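Local structure of aminomethyltransferase (Bartonella henselae, 3GIR) at residues R255-L260 with G344-G349; A51-R56 with A144-A149. The protein belongs to the aminomethyltransferase (T-protein) family, with a folate-binding family domain followed by a C-terminal barrel domain. All coordinates share one frame; numbering follows the deposited sequence.

Contact 1 (R255-L260 with G344-G349)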
ATOM      1  N   ARG A 255       6.957  -0.416  -5.462  1.00 15.41           N
ATOM      2  CA  ARG A 255       6.623   0.083  -4.172  1.00 15.26           C
ATOM      3  C   ARG A 255       7.822   0.117  -3.230  1.00 16.00           C
ATOM      4  O   ARG A 255       7.922   1.033  -2.404  1.00 15.81           O
ATOM      5  CB  ARG A 255       5.428  -0.662  -3.562  1.00 14.45           C
ATOM      6  CG  ARG A 255       5.693  -2.116  -3.127  1.00 15.85           C
ATOM      7  CD  ARG A 255       6.118  -2.129  -1.721  1.00 16.35           C
ATOM      8  NE  ARG A 255       6.557  -3.472  -1.369  1.00 16.22           N
ATOM      9  CZ  ARG A 255       7.078  -3.845  -0.196  1.00 15.44           C
ATOM     10  NH1 ARG A 255       7.233  -3.021   0.815  1.00 16.20           N
ATOM     11  NH2 ARG A 255       7.401  -5.135  -0.057  1.00 18.22           N
ATOM     12  N   LEU A 256       8.676  -0.878  -3.315  1.00 15.32           N
ATOM     13  CA  LEU A 256       9.847  -0.948  -2.441  1.00 16.43           C
ATOM     14  C   LEU A 256      10.853   0.146  -2.753  1.00 18.15           C
ATOM     15  O   LEU A 256      11.323   0.844  -1.842  1.00 17.27           O
ATOM     16  CB  LEU A 256      10.438  -2.360  -2.516  1.00 17.13           C
ATOM     17  CG  LEU A 256      11.683  -2.691  -1.678  1.00 19.45           C
ATOM     18  CD1 LEU A 256      11.495  -2.175  -0.233  1.00 20.53           C
ATOM     19  CD2 LEU A 256      12.050  -4.188  -1.818  1.00 22.20           C
ATOM     20  N   GLU A 257      11.104   0.406  -4.021  1.00 17.71           N
ATOM     21  CA  GLU A 257      11.879   1.647  -4.442  1.00 17.58           C
ATOM     22  C   GLU A 257      11.291   2.939  -3.874  1.00 18.25           C
ATOM     23  O   GLU A 257      11.997   3.869  -3.522  1.00 19.27           O
ATOM     24  CB  GLU A 257      11.984   1.734  -5.955  1.00 18.97           C
ATOM     25  CG  GLU A 257      12.976   0.847  -6.555  1.00 18.94           C
ATOM     26  CD  GLU A 257      13.124   1.068  -8.040  1.00 18.40           C
ATOM     27  OE1 GLU A 257      12.228   1.734  -8.617  1.00 20.50           O
ATOM     28  OE2 GLU A 257      14.100   0.567  -8.646  1.00 18.77           O
ATOM     29  N   ALA A 258       9.955   3.036  -3.865  1.00 16.25           N
ATOM     30  CA  ALA A 258       9.202   4.198  -3.360  1.00 17.19           C
ATOM     31  C   ALA A 258       9.134   4.305  -1.826  1.00 17.83           C
ATOM     32  O   ALA A 258       8.555   5.224  -1.312  1.00 19.72           O
ATOM     33  CB  ALA A 258       7.757   4.281  -3.962  1.00 16.53           C
ATOM     34  N   GLY A 259       9.687   3.342  -1.137  1.00 17.97           N
ATOM     35  CA  GLY A 259       9.681   3.295   0.292  1.00 19.88           C
ATOM     36  C   GLY A 259       8.379   2.956   0.978  1.00 20.42           C
ATOM     37  O   GLY A 259       8.169   3.314   2.177  1.00 22.14           O
ATOM     38  N   LEU A 260       7.468   2.311   0.254  1.00 17.41           N
ATOM     39  CA  LEU A 260       6.131   2.065   0.752  1.00 17.34           C
ATOM     40  C   LEU A 260       6.028   0.763   1.460  1.00 18.13           C
ATOM     41  O   LEU A 260       6.565  -0.231   0.996  1.00 19.95           O
ATOM     42  CB  LEU A 260       5.123   2.154  -0.394  1.00 16.06           C
ATOM     43  CG  LEU A 260       5.229   3.405  -1.268  1.00 20.28           C
ATOM     44  CD1 LEU A 260       4.280   3.336  -2.479  1.00 17.45           C
ATOM     45  CD2 LEU A 260       4.943   4.583  -0.384  1.00 20.84           C
ATOM     46  N   GLY A 344      15.878  -3.447  -7.576  1.00 19.71           N
ATOM     47  CA  GLY A 344      15.142  -2.278  -8.072  1.00 18.80           C
ATOM     48  C   GLY A 344      15.716  -1.807  -9.391  1.00 19.25           C
ATOM     49  O   GLY A 344      16.812  -1.256  -9.397  1.00 20.03           O
ATOM     50  N   PRO A 345      15.027  -1.991 -10.505  1.00 20.92           N
ATOM     51  CA  PRO A 345      15.631  -1.626 -11.799  1.00 20.30           C
ATOM     52  C   PRO A 345      15.878  -0.130 -11.984  1.00 21.72           C
ATOM     53  O   PRO A 345      16.759   0.269 -12.778  1.00 21.66           O
ATOM     54  CB  PRO A 345      14.591  -2.113 -12.815  1.00 21.74           C
ATOM     55  CG  PRO A 345      13.900  -3.213 -12.109  1.00 22.29           C
ATOM     56  CD  PRO A 345      13.775  -2.748 -10.711  1.00 20.00           C
ATOM     57  N   SER A 346      15.104   0.701 -11.299  1.00 20.81           N
ATOM     58  CA  SER A 346      15.277   2.168 -11.390  1.00 21.16           C
ATOM     59  C   SER A 346      16.460   2.581 -10.542  1.00 22.62           C
ATOM     60  O   SER A 346      17.318   3.336 -11.000  1.00 25.62           O
ATOM     61  CB  SER A 346      14.035   2.950 -11.034  1.00 21.31           C
ATOM     62  OG  SER A 346      12.956   2.527 -11.793  1.00 20.82           O
ATOM     63  N   PHE A 347      16.555   2.027  -9.339  1.00 22.58           N
ATOM     64  CA  PHE A 347      17.693   2.260  -8.457  1.00 23.38           C
ATOM     65  C   PHE A 347      18.974   1.634  -9.030  1.00 24.71           C
ATOM     66  O   PHE A 347      20.084   2.118  -8.704  1.00 25.48           O
ATOM     67  CB  PHE A 347      17.400   1.653  -7.083  1.00 23.84           C
ATOM     68  CG  PHE A 347      18.408   2.011  -6.026  1.00 21.59           C
ATOM     69  CD1 PHE A 347      18.546   3.339  -5.652  1.00 23.71           C
ATOM     70  CD2 PHE A 347      19.205   1.077  -5.443  1.00 23.21           C
ATOM     71  CE1 PHE A 347      19.467   3.721  -4.662  1.00 23.96           C
ATOM     72  CE2 PHE A 347      20.156   1.413  -4.424  1.00 21.28           C
ATOM     73  CZ  PHE A 347      20.257   2.753  -4.042  1.00 24.17           C
ATOM     74  N   ASP A 348      18.788   0.635  -9.902  1.00 25.73           N
ATOM     75  CA  ASP A 348      19.807  -0.183 -10.533  1.00 26.27           C
ATOM     76  C   ASP A 348      20.652  -0.910  -9.521  1.00 25.94           C
ATOM     77  O   ASP A 348      21.885  -0.945  -9.616  1.00 26.39           O
ATOM     78  CB  ASP A 348      20.675   0.626 -11.475  1.00 27.47           C
ATOM     79  CG  ASP A 348      21.452  -0.248 -12.418  1.00 29.68           C
ATOM     80  OD1 ASP A 348      21.018  -1.381 -12.753  1.00 35.51           O
ATOM     81  OD2 ASP A 348      22.542   0.214 -12.801  1.00 36.35           O
ATOM     82  N   GLY A 349      19.973  -1.534  -8.569  1.00 23.11           N
ATOM     83  CA  GLY A 349      20.605  -2.448  -7.641  1.00 22.70           C
ATOM     84  C   GLY A 349      19.620  -2.930  -6.593  1.00 21.48           C
ATOM     85  O   GLY A 349      18.469  -2.513  -6.617  1.00 19.45           O
TER
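Glu257, in the last turn of helix 248-257, faces the hairpin loop 344-349, with its CA 6.3 Å from the CA of Gly344. It is the residue of 255-260 that reaches the loop, chiefly through its carboxylate. The side chain leaves the helix with CG anti to the carbonyl carbon (chi1 -77°) and is extended beyond CG, which carries OE2 into the curve of the loop. Two successive backbone N-H groups meet this one oxygen. Phe347 N gives a nearly straight bond to Glu257 OE2 (2.9 Å, 166°) and comes from above the carboxylate plane. Ser346 N lies 2.8 Å from the same Glu257 OE2, but the bond is bent and weak. Glu257 OE2 is also pressed against the peptide before Pro345, 3.0 Å from Gly344 C. Glu257 OE1 lies 3.3 Å from Ser346 CB and forms a salt bridge with Arg73. Ser346 OG is bonded to His69, so helix 65-74 backs this junction. Phe347 brings its CB near Glu257, and its ring packs edge-to-face with Phe385. Behind Glu257 the helix ends in a Schellman motif at Gly259. Asp348 and Gly349 together pair with Gly344 across the hairpin. The contact thus joins a helix C-terminus of the folate-binding family region to a barrel-domain beta hairpin with a G1 beta bulge.

Contact 2 (A51-R56 with A144-A149)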
ATOM      1  N   ALA A  51       0.312 -17.506  -5.862  1.00 17.67           N
ATOM      2  CA  ALA A  51      -0.504 -17.190  -4.702  1.00 17.76           C
ATOM      3  C   ALA A  51      -0.016 -15.953  -4.020  1.00 18.19           C
ATOM      4  O   ALA A  51       1.185 -15.774  -3.763  1.00 21.78           O
ATOM      5  CB  ALA A  51      -0.438 -18.337  -3.665  1.00 18.37           C
ATOM      6  N   PHE A  52      -0.964 -15.069  -3.728  1.00 19.15           N
ATOM      7  CA  PHE A  52      -0.733 -13.897  -2.863  1.00 19.61           C
ATOM      8  C   PHE A  52      -1.988 -13.602  -2.125  1.00 20.02           C
ATOM      9  O   PHE A  52      -3.053 -13.425  -2.715  1.00 19.84           O
ATOM     10  CB  PHE A  52      -0.338 -12.667  -3.683  1.00 19.99           C
ATOM     11  CG  PHE A  52      -0.134 -11.469  -2.829  1.00 20.59           C
ATOM     12  CD1 PHE A  52       0.965 -11.401  -1.994  1.00 26.96           C
ATOM     13  CD2 PHE A  52      -1.056 -10.471  -2.812  1.00 21.76           C
ATOM     14  CE1 PHE A  52       1.166 -10.315  -1.178  1.00 31.00           C
ATOM     15  CE2 PHE A  52      -0.855  -9.354  -1.978  1.00 24.63           C
ATOM     16  CZ  PHE A  52       0.254  -9.288  -1.180  1.00 28.20           C
ATOM     17  N   ALA A  53      -1.844 -13.524  -0.800  1.00 20.97           N
ATOM     18  CA  ALA A  53      -2.950 -13.162   0.106  1.00 21.30           C
ATOM     19  C   ALA A  53      -4.188 -13.933  -0.147  1.00 21.77           C
ATOM     20  O   ALA A  53      -5.308 -13.439  -0.010  1.00 23.55           O
ATOM     21  CB  ALA A  53      -3.241 -11.581   0.037  1.00 21.34           C
ATOM     22  N   GLY A  54      -4.033 -15.204  -0.536  1.00 20.70           N
ATOM     23  CA  GLY A  54      -5.151 -16.076  -0.816  1.00 21.36           C
ATOM     24  C   GLY A  54      -5.796 -16.039  -2.189  1.00 21.12           C
ATOM     25  O   GLY A  54      -6.795 -16.732  -2.429  1.00 23.24           O
ATOM     26  N   TRP A  55      -5.187 -15.237  -3.088  1.00 18.82           N
ATOM     27  CA  TRP A  55      -5.599 -15.090  -4.443  1.00 18.10           C
ATOM     28  C   TRP A  55      -4.588 -15.639  -5.428  1.00 17.28           C
ATOM     29  O   TRP A  55      -3.417 -15.612  -5.156  1.00 19.03           O
ATOM     30  CB  TRP A  55      -5.737 -13.588  -4.814  1.00 18.37           C
ATOM     31  CG  TRP A  55      -6.896 -12.911  -4.060  1.00 17.48           C
ATOM     32  CD1 TRP A  55      -6.896 -12.541  -2.794  1.00 17.83           C
ATOM     33  CD2 TRP A  55      -8.160 -12.530  -4.611  1.00 18.47           C
ATOM     34  NE1 TRP A  55      -8.114 -11.929  -2.467  1.00 19.64           N
ATOM     35  CE2 TRP A  55      -8.905 -11.934  -3.572  1.00 19.14           C
ATOM     36  CE3 TRP A  55      -8.725 -12.627  -5.869  1.00 18.24           C
ATOM     37  CZ2 TRP A  55     -10.194 -11.377  -3.784  1.00 19.69           C
ATOM     38  CZ3 TRP A  55     -10.003 -12.099  -6.088  1.00 23.09           C
ATOM     39  CH2 TRP A  55     -10.715 -11.498  -5.036  1.00 22.44           C
ATOM     40  N   ARG A  56      -5.076 -16.106  -6.560  1.00 17.26           N
ATOM     41  CA  ARG A  56      -4.231 -16.475  -7.706  1.00 17.22           C
ATOM     42  C   ARG A  56      -3.986 -15.170  -8.532  1.00 17.04           C
ATOM     43  O   ARG A  56      -4.888 -14.653  -9.231  1.00 19.10           O
ATOM     44  CB  ARG A  56      -4.809 -17.602  -8.560  1.00 18.64           C
ATOM     45  CG  ARG A  56      -3.960 -17.878  -9.828  1.00 19.30           C
ATOM     46  CD  ARG A  56      -4.335 -19.132 -10.606  1.00 22.91           C
ATOM     47  NE  ARG A  56      -4.044 -20.295  -9.834  1.00 21.60           N
ATOM     48  CZ  ARG A  56      -4.893 -20.984  -9.082  1.00 27.92           C
ATOM     49  NH1 ARG A  56      -6.187 -20.655  -9.021  1.00 25.58           N
ATOM     50  NH2 ARG A  56      -4.446 -22.031  -8.387  1.00 29.00           N
ATOM     51  N   ALA A 144      -8.974  -1.663   1.716  1.00 18.70           N
ATOM     52  CA  ALA A 144      -8.327  -2.629   2.621  1.00 19.09           C
ATOM     53  C   ALA A 144      -7.434  -3.537   1.831  1.00 18.95           C
ATOM     54  O   ALA A 144      -7.741  -3.876   0.679  1.00 19.00           O
ATOM     55  CB  ALA A 144      -9.384  -3.476   3.332  1.00 19.68           C
ATOM     56  N   ASN A 145      -6.366  -4.011   2.454  1.00 18.24           N
ATOM     57  CA  ASN A 145      -5.532  -4.996   1.779  1.00 18.62           C
ATOM     58  C   ASN A 145      -6.157  -6.338   1.611  1.00 17.58           C
ATOM     59  O   ASN A 145      -6.923  -6.787   2.467  1.00 18.32           O
ATOM     60  CB  ASN A 145      -4.243  -5.153   2.626  1.00 18.16           C
ATOM     61  CG  ASN A 145      -3.308  -4.050   2.446  1.00 23.00           C
ATOM     62  OD1 ASN A 145      -3.092  -3.201   3.395  1.00 28.09           O
ATOM     63  ND2 ASN A 145      -2.741  -3.961   1.241  1.00 22.77           N
ATOM     64  N   ALA A 146      -5.746  -7.074   0.569  1.00 18.48           N
ATOM     65  CA  ALA A 146      -6.309  -8.356   0.256  1.00 20.66           C
ATOM     66  C   ALA A 146      -6.306  -9.354   1.412  1.00 22.29           C
ATOM     67  O   ALA A 146      -7.329  -9.975   1.704  1.00 25.70           O
ATOM     68  CB  ALA A 146      -5.595  -8.920  -0.983  1.00 20.52           C
ATOM     69  N   GLY A 147      -5.188  -9.498   2.057  1.00 22.34           N
ATOM     70  CA  GLY A 147      -5.086 -10.533   3.101  1.00 23.72           C
ATOM     71  C   GLY A 147      -5.896 -10.282   4.346  1.00 23.71           C
ATOM     72  O   GLY A 147      -6.152 -11.175   5.154  1.00 24.09           O
ATOM     73  N   ASN A 148      -6.258  -9.026   4.521  1.00 22.79           N
ATOM     74  CA  ASN A 148      -6.906  -8.538   5.708  1.00 21.73           C
ATOM     75  C   ASN A 148      -8.318  -8.102   5.531  1.00 21.88           C
ATOM     76  O   ASN A 148      -8.939  -7.611   6.468  1.00 21.90           O
ATOM     77  CB  ASN A 148      -6.117  -7.326   6.263  1.00 21.48           C
ATOM     78  CG  ASN A 148      -4.677  -7.647   6.603  1.00 28.80           C
ATOM     79  OD1 ASN A 148      -3.755  -6.869   6.296  1.00 34.17           O
ATOM     80  ND2 ASN A 148      -4.468  -8.788   7.194  1.00 27.97           N
ATOM     81  N   ALA A 149      -8.879  -8.254   4.350  1.00 21.23           N
ATOM     82  CA  ALA A 149     -10.185  -7.646   4.020  1.00 21.51           C
ATOM     83  C   ALA A 149     -11.287  -8.220   4.911  1.00 22.36           C
ATOM     84  O   ALA A 149     -12.104  -7.486   5.451  1.00 21.40           O
ATOM     85  CB  ALA A 149     -10.489  -7.907   2.547  1.00 23.54           C
TER
HETATM   86  O   HOH W   1      -9.051 -11.145   0.306  1.00 36.59           O
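Ala53 meets Ala146 and Gly147 at the tip of a beta hairpin. The hairpin is made by strands 48-52 and 55-60, and a type I' turn from Phe52 to Trp55 joins them. Ala53 and Gly54 are the two central residues of the turn. The facing segment 144-149 leads from strand 139-144 into helix 149-159. The backbones come close here, with the CA atoms of Ala53 and Gly147 only 4.5 Å apart.

The CB atoms of Ala53 and Ala146 point at each other's segment and touch at 3.7 Å. Ala53 CB also lies 3.5 Å from the backbone N of Gly147. On its own side of the contact, the same methyl sits over one face of the Phe52 ring, offset toward the rim. It is therefore packed between that ring and the opposite loop.

Trp55 reaches the contact from the other end of the turn. Its CG is anti to the carbonyl carbon (chi1 -67°), and the pyrrole side of the indole is turned to Ala146. The methyl of Ala146 meets this ring obliquely, with CB 4.3 Å from Trp55 CD1. Ala146 thus touches both Ala53 and Trp55, and it also packs on His83.

No direct hydrogen bond crosses between the segments. Outside them, the backbone of Lys34 is hydrogen-bonded to the backbones of Gly54 and Arg56, while Asn145 N is bonded to Asp128 OD2. The contact joins the hairpin tip to the approach of helix 149-159.

One water probably bridges the two sides. Its distance to Ala146 O, 2.5 Å, is unusually short, so that leg is doubtful. The other leg is firm: the water lies in the indole plane at the ring edge and accepts from Trp55 NE1 at 3.0 Å.

Overall arrangement
The centres of contact 1 and contact 2 are 23 Å apart. Their nearest atoms are about 8 Å apart, so they do not touch. Along the chain they are in series: contact 2 closes at residue 149, well before contact 1 opens at residue 255. Contact 2 stays within the folate-binding part of the chain. Contact 1 ties that part to the C-terminal barrel. Helix 65-74, which backs contact 1, follows strand 55-60, the second hairpin strand of contact 2. The sodium ion is bound at Leu238, Asp240 and Val243, which fall between the two contacts in sequence. None of these three residues belongs to either contact.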